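Local atomic coordinates of putative uncharacterized protein (PDB entry 3UFC), a protein that probably binds CRISPR RNA as a Cas6-like member of the CRISPR antiviral defence system, related to the endoribonucleases that process such RNA. Residues N124-S129 against E216-G221; S132-R137 against M207-Y212. All coordinates share one frame; numbering follows the deposited sequence.

Interaction 1: N124-S129 against E216-G221; sequences NVNIFS and EIAKFG
Ala218, on helix 215-224, presents its methyl group to Asn126 and Phe128, two inward-facing residues of strand 125-130 separated by the outward-facing Ile127. The van der Waals contacts are small: together the segments bury 103 Å², about half of it on Ala218. The closest approach is between the amide nitrogen ND2 of Asn126 and CB of Ala218, 3.7 Å apart. The ring of Phe128 approaches the same residue with its far corner: CZ lies 4.3 Å from Ala218 CB and 4.0 Å from Ala218 O, with that carbonyl oxygen reaching the ring obliquely. In both strand residues CG stands beside the backbone N and opposite the carbonyl carbon (chi1 -50° for Asn126, -70° for Phe128), a setting that sends both groups toward the helix. The two also pack on each other, Asn126 CB resting 3.6 Å above one face of the Phe128 ring and displaced toward its rim. This is the ferredoxin-like fold of the C-terminal half, in which helix 215-224, directly following strand 200-213, lies across one face of a four-stranded antiparallel sheet ordered 183-197, 200-213, 125-130 and 237-239. Polar groups join the segments through no hydrogen bond of their own. Asn126 ND2 instead donates to Lys123 O just before the strand, which gives the buried amide nitrogen a partner, while the alanine methyl lies beyond the nitrogen, tilted off the amide plane. Further apolar cover comes from Tyr211 and Ile122 against Ala218, and from Val237, Ile239 and the ring of Phe226, inclined by about 55°, against Phe128.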
loop_
_atom_site.group_PDB
_atom_site.type_symbol
_atom_site.label_atom_id
_atom_site.label_comp_id
_atom_site.label_asym_id
_atom_site.label_seq_id
_atom_site.Cartn_x
_atom_site.Cartn_y
_atom_site.Cartn_z
ATOM N N ASN A 124 9.607 -12.989 14.618
ATOM C CA ASN A 124 10.708 -13.200 13.685
ATOM C C ASN A 124 10.231 -13.991 12.487
ATOM O O ASN A 124 10.860 -13.978 11.428
ATOM C CB ASN A 124 11.865 -13.916 14.376
ATOM C CG ASN A 124 12.520 -13.055 15.421
ATOM O OD1 ASN A 124 12.448 -13.341 16.615
ATOM N ND2 ASN A 124 13.151 -11.970 14.979
ATOM N N VAL A 125 9.114 -14.688 12.662
ATOM C CA VAL A 125 8.519 -15.454 11.581
ATOM C C VAL A 125 7.055 -15.027 11.475
ATOM O O VAL A 125 6.318 -15.038 12.465
ATOM C CB VAL A 125 8.599 -16.973 11.836
ATOM C CG1 VAL A 125 7.995 -17.725 10.650
ATOM C CG2 VAL A 125 10.059 -17.393 12.037
ATOM N N ASN A 126 6.648 -14.627 10.274
ATOM C CA ASN A 126 5.277 -14.179 10.040
ATOM C C ASN A 126 4.803 -14.601 8.660
ATOM O O ASN A 126 5.602 -14.771 7.742
ATOM C CB ASN A 126 5.189 -12.647 10.089
ATOM C CG ASN A 126 5.850 -12.050 11.316
ATOM O OD1 ASN A 126 5.294 -12.080 12.413
ATOM N ND2 ASN A 126 7.049 -11.497 11.131
ATOM N N ILE A 127 3.498 -14.781 8.517
ATOM C CA ILE A 127 2.938 -15.091 7.217
ATOM C C ILE A 127 2.207 -13.801 6.854
ATOM O O ILE A 127 1.316 -13.360 7.584
ATOM C CB ILE A 127 1.932 -16.246 7.257
ATOM C CG1 ILE A 127 2.638 -17.550 7.640
ATOM C CG2 ILE A 127 1.300 -16.418 5.880
ATOM C CD1 ILE A 127 1.699 -18.733 7.687
ATOM N N PHE A 128 2.610 -13.186 5.748
ATOM C CA PHE A 128 2.002 -11.935 5.298
ATOM C C PHE A 128 1.193 -12.141 4.022
ATOM O O PHE A 128 1.540 -12.970 3.178
ATOM C CB PHE A 128 3.081 -10.872 5.021
ATOM C CG PHE A 128 3.779 -10.352 6.254
ATOM C CD1 PHE A 128 5.151 -10.536 6.420
ATOM C CD2 PHE A 128 3.076 -9.639 7.227
ATOM C CE1 PHE A 128 5.816 -10.018 7.533
ATOM C CE2 PHE A 128 3.727 -9.113 8.346
ATOM C CZ PHE A 128 5.101 -9.300 8.502
ATOM N N SER A 129 0.114 -11.378 3.885
ATOM C CA SER A 129 -0.718 -11.445 2.694
ATOM C C SER A 129 -0.943 -10.006 2.235
ATOM O O SER A 129 -1.293 -9.140 3.037
ATOM C CB SER A 129 -2.056 -12.126 2.997
ATOM O OG SER A 129 -2.797 -12.300 1.801
ATOM N N GLU A 216 12.468 -5.940 13.472
ATOM C CA GLU A 216 12.395 -4.504 13.185
ATOM C C GLU A 216 11.919 -4.269 11.752
ATOM O O GLU A 216 11.071 -3.413 11.498
ATOM C CB GLU A 216 13.769 -3.843 13.359
ATOM C CG GLU A 216 14.326 -3.863 14.778
ATOM C CD GLU A 216 15.837 -3.660 14.811
ATOM O OE1 GLU A 216 16.298 -2.507 14.967
ATOM O OE2 GLU A 216 16.567 -4.664 14.666
ATOM N N ILE A 217 12.464 -5.029 10.810
ATOM C CA ILE A 217 12.081 -4.859 9.414
ATOM C C ILE A 217 10.679 -5.396 9.146
ATOM O O ILE A 217 9.937 -4.829 8.349
ATOM C CB ILE A 217 13.111 -5.530 8.459
ATOM C CG1 ILE A 217 14.434 -4.758 8.517
ATOM C CG2 ILE A 217 12.580 -5.542 7.026
ATOM C CD1 ILE A 217 15.544 -5.359 7.689
ATOM N N ALA A 218 10.315 -6.488 9.811
ATOM C CA ALA A 218 8.986 -7.064 9.635
ATOM C C ALA A 218 7.932 -6.064 10.127
ATOM O O ALA A 218 6.894 -5.866 9.492
ATOM C CB ALA A 218 8.875 -8.371 10.416
ATOM N N LYS A 219 8.214 -5.436 11.261
ATOM C CA LYS A 219 7.308 -4.455 11.843
ATOM C C LYS A 219 7.204 -3.231 10.938
ATOM O O LYS A 219 6.117 -2.684 10.738
ATOM C CB LYS A 219 7.807 -4.047 13.228
ATOM C CG LYS A 219 6.867 -3.128 13.986
ATOM C CD LYS A 219 7.320 -2.966 15.436
ATOM C CE LYS A 219 6.348 -2.106 16.238
ATOM N NZ LYS A 219 6.268 -0.703 15.739
ATOM N N PHE A 220 8.338 -2.809 10.387
ATOM C CA PHE A 220 8.365 -1.656 9.490
ATOM C C PHE A 220 7.534 -1.935 8.236
ATOM O O PHE A 220 6.772 -1.080 7.787
ATOM C CB PHE A 220 9.801 -1.337 9.080
ATOM C CG PHE A 220 9.927 -0.082 8.259
ATOM C CD1 PHE A 220 10.034 1.160 8.875
ATOM C CD2 PHE A 220 9.930 -0.144 6.869
ATOM C CE1 PHE A 220 10.142 2.330 8.119
ATOM C CE2 PHE A 220 10.038 1.023 6.098
ATOM C CZ PHE A 220 10.144 2.259 6.725
ATOM N N GLY A 221 7.691 -3.131 7.670
ATOM C CA GLY A 221 6.943 -3.491 6.473
ATOM C C GLY A 221 5.457 -3.642 6.756
ATOM O O GLY A 221 4.607 -3.326 5.917
#

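Interaction 2: S132-R137 against M207-Y212; sequences SPIVVR and MVFRYY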
loop_
_atom_site.group_PDB
_atom_site.type_symbol
_atom_site.label_atom_id
_atom_site.label_comp_id
_atom_site.label_asym_id
_atom_site.label_seq_id
_atom_site.Cartn_x
_atom_site.Cartn_y
_atom_site.Cartn_z
ATOM N N SER A 132 -2.276 -4.698 -1.025
ATOM C CA SER A 132 -1.921 -3.914 -2.214
ATOM C C SER A 132 -0.621 -4.566 -2.711
ATOM O O SER A 132 0.164 -5.068 -1.911
ATOM C CB SER A 132 -1.742 -2.414 -1.904
ATOM O OG SER A 132 -0.838 -2.150 -0.848
ATOM N N PRO A 133 -0.393 -4.583 -4.038
ATOM C CA PRO A 133 0.800 -5.197 -4.641
ATOM C C PRO A 133 2.158 -4.721 -4.141
ATOM O O PRO A 133 2.369 -3.535 -3.921
ATOM C CB PRO A 133 0.624 -4.919 -6.141
ATOM C CG PRO A 133 -0.853 -4.718 -6.304
ATOM C CD PRO A 133 -1.209 -3.919 -5.068
ATOM N N ILE A 134 3.079 -5.663 -3.966
ATOM C CA ILE A 134 4.426 -5.329 -3.528
ATOM C C ILE A 134 5.282 -5.027 -4.760
ATOM O O ILE A 134 5.345 -5.820 -5.709
ATOM C CB ILE A 134 5.041 -6.476 -2.699
ATOM C CG1 ILE A 134 4.415 -6.474 -1.300
ATOM C CG2 ILE A 134 6.561 -6.316 -2.601
ATOM C CD1 ILE A 134 4.866 -7.631 -0.416
ATOM N N VAL A 135 5.921 -3.864 -4.738
ATOM C CA VAL A 135 6.761 -3.408 -5.838
ATOM C C VAL A 135 8.234 -3.418 -5.436
ATOM O O VAL A 135 8.615 -2.852 -4.414
ATOM C CB VAL A 135 6.380 -1.967 -6.256
ATOM C CG1 VAL A 135 7.283 -1.490 -7.400
ATOM C CG2 VAL A 135 4.910 -1.921 -6.689
ATOM N N VAL A 136 9.053 -4.085 -6.242
ATOM C CA VAL A 136 10.490 -4.158 -6.004
ATOM C C VAL A 136 11.143 -3.975 -7.364
ATOM O O VAL A 136 10.907 -4.760 -8.286
ATOM C CB VAL A 136 10.913 -5.524 -5.424
ATOM C CG1 VAL A 136 12.425 -5.546 -5.216
ATOM C CG2 VAL A 136 10.192 -5.783 -4.091
ATOM N N ARG A 137 11.966 -2.942 -7.490
ATOM C CA ARG A 137 12.598 -2.659 -8.769
ATOM C C ARG A 137 14.118 -2.621 -8.757
ATOM O O ARG A 137 14.755 -2.577 -7.705
ATOM C CB ARG A 137 12.073 -1.327 -9.304
ATOM C CG ARG A 137 10.562 -1.261 -9.374
ATOM C CD ARG A 137 10.038 -0.019 -8.683
ATOM N NE ARG A 137 10.200 1.194 -9.476
ATOM C CZ ARG A 137 9.511 1.466 -10.579
ATOM N NH1 ARG A 137 8.609 0.609 -11.033
ATOM N NH2 ARG A 137 9.705 2.609 -11.221
ATOM N N MET A 207 0.701 -11.263 -3.206
ATOM C CA MET A 207 1.310 -12.489 -2.722
ATOM C C MET A 207 1.119 -12.809 -1.253
ATOM O O MET A 207 0.799 -11.946 -0.438
ATOM C CB MET A 207 2.819 -12.438 -3.023
ATOM C CG MET A 207 3.529 -11.201 -2.433
ATOM S SD MET A 207 5.237 -10.852 -3.045
ATOM C CE MET A 207 6.209 -11.923 -2.001
ATOM N N VAL A 208 1.307 -14.085 -0.939
ATOM C CA VAL A 208 1.246 -14.569 0.427
ATOM C C VAL A 208 2.643 -15.149 0.590
ATOM O O VAL A 208 3.096 -15.932 -0.250
ATOM C CB VAL A 208 0.189 -15.683 0.610
ATOM C CG1 VAL A 208 0.292 -16.265 2.016
ATOM C CG2 VAL A 208 -1.206 -15.119 0.376
ATOM N N PHE A 209 3.344 -14.740 1.636
ATOM C CA PHE A 209 4.692 -15.236 1.850
ATOM C C PHE A 209 5.017 -15.338 3.318
ATOM O O PHE A 209 4.476 -14.600 4.138
ATOM C CB PHE A 209 5.728 -14.323 1.176
ATOM C CG PHE A 209 5.741 -12.905 1.703
ATOM C CD1 PHE A 209 4.759 -11.992 1.319
ATOM C CD2 PHE A 209 6.747 -12.478 2.565
ATOM C CE1 PHE A 209 4.783 -10.674 1.787
ATOM C CE2 PHE A 209 6.779 -11.165 3.035
ATOM C CZ PHE A 209 5.790 -10.261 2.640
ATOM N N ARG A 210 5.902 -16.271 3.648
ATOM C CA ARG A 210 6.325 -16.437 5.028
ATOM C C ARG A 210 7.631 -15.657 5.148
ATOM O O ARG A 210 8.543 -15.829 4.341
ATOM C CB ARG A 210 6.542 -17.923 5.357
ATOM C CG ARG A 210 6.919 -18.171 6.813
ATOM C CD ARG A 210 7.012 -19.657 7.170
ATOM N NE ARG A 210 5.710 -20.316 7.241
ATOM C CZ ARG A 210 5.183 -21.048 6.266
ATOM N NH1 ARG A 210 5.845 -21.223 5.131
ATOM N NH2 ARG A 210 3.994 -21.609 6.428
ATOM N N TYR A 211 7.696 -14.779 6.142
ATOM C CA TYR A 211 8.868 -13.944 6.396
ATOM C C TYR A 211 9.683 -14.519 7.554
ATOM O O TYR A 211 9.115 -14.876 8.585
ATOM C CB TYR A 211 8.399 -12.526 6.757
ATOM C CG TYR A 211 9.483 -11.561 7.207
ATOM C CD1 TYR A 211 9.959 -10.568 6.351
ATOM C CD2 TYR A 211 9.996 -11.613 8.502
ATOM C CE1 TYR A 211 10.915 -9.644 6.776
ATOM C CE2 TYR A 211 10.954 -10.695 8.936
ATOM C CZ TYR A 211 11.406 -9.714 8.070
ATOM O OH TYR A 211 12.329 -8.791 8.507
ATOM N N TYR A 212 11.003 -14.598 7.381
ATOM C CA TYR A 212 11.908 -15.101 8.423
ATOM C C TYR A 212 12.996 -14.073 8.710
ATOM O O TYR A 212 13.701 -13.651 7.795
ATOM C CB TYR A 212 12.641 -16.378 7.990
ATOM C CG TYR A 212 11.794 -17.609 7.790
ATOM C CD1 TYR A 212 11.102 -17.817 6.603
ATOM C CD2 TYR A 212 11.714 -18.588 8.785
ATOM C CE1 TYR A 212 10.354 -18.969 6.402
ATOM C CE2 TYR A 212 10.965 -19.744 8.597
ATOM C CZ TYR A 212 10.289 -19.928 7.402
ATOM O OH TYR A 212 9.545 -21.067 7.208
#
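Ile134 reaches Phe209 and Met207 with a single methyl group, CD1. Its closest neighbour is the ring of Phe209, where CE1 lies 3.8 Å and CZ 4.1 Å from Ile134 CD1; the methyl meets the ring obliquely, near the bond joining these two carbons. The side chains come from opposite directions. Ile134 extends CD1 straight away from its CA (chi2 176°), whereas Phe209 has its ring carried between the backbone N and the carbonyl carbon (chi1 61°); together the two side chains span the gap between the backbones, with 11.3 Å between Ile134 CA and Phe209 CA. Met207 stands a little farther off: its CB does not aim at Ile134, but an extended chi2 (-167°) carries SD to 4.2 Å from Ile134 CD1, and the bend about the next bond turns CE away from the isoleucine. All three residues are buried, and no hydrogen bond passes between the segments, which bury 102 Å² by apolar packing alone. Around this compact core the segments diverge toward more open surroundings. Arg137 at one end and Arg210 and Tyr212 at the other are partly exposed, and the two arginines have polar partners of their own: Arg137 forms a salt bridge with Asp150, while Arg210 forms one with Glu186. The contact thus joins the sheet of the C-terminal ferredoxin-like domain to the connection leading out of its first strand. Ile134 is tied by the backbone to Ser205 and touches Phe226, Phe209 packs on Ile185 of strand 183-197, and further along Val136 lies against helix 158-174, where residues 136-142 begin a two-stranded hairpin with 145-151.

Interactions 1 and 2 have centres about 10 Å apart and share one sheet, in which strands 125-130 and 200-213 are antiparallel neighbours. Probable backbone hydrogen bonds join them directly: Asn126 O lies 2.6 Å from Tyr211 N, and Phe128 N lies 2.8 Å from Phe209 O. Their side chains also form one continuous apolar layer, since Phe128 CD1 is 3.8 Å from Phe209 CE2 and Phe226 touches both Phe128 and Ile134. Tyr211 packs on Ile217 and Ala218, while its OH is hydrogen-bonded to Ser214 O and merely packs, at 3.3 Å, near Ala218 N. Both contacts therefore belong to the interior of the C-terminal ferredoxin-like domain, interaction 1 between the sheet and helix 215-224, interaction 2 between the sheet and residues 132-137.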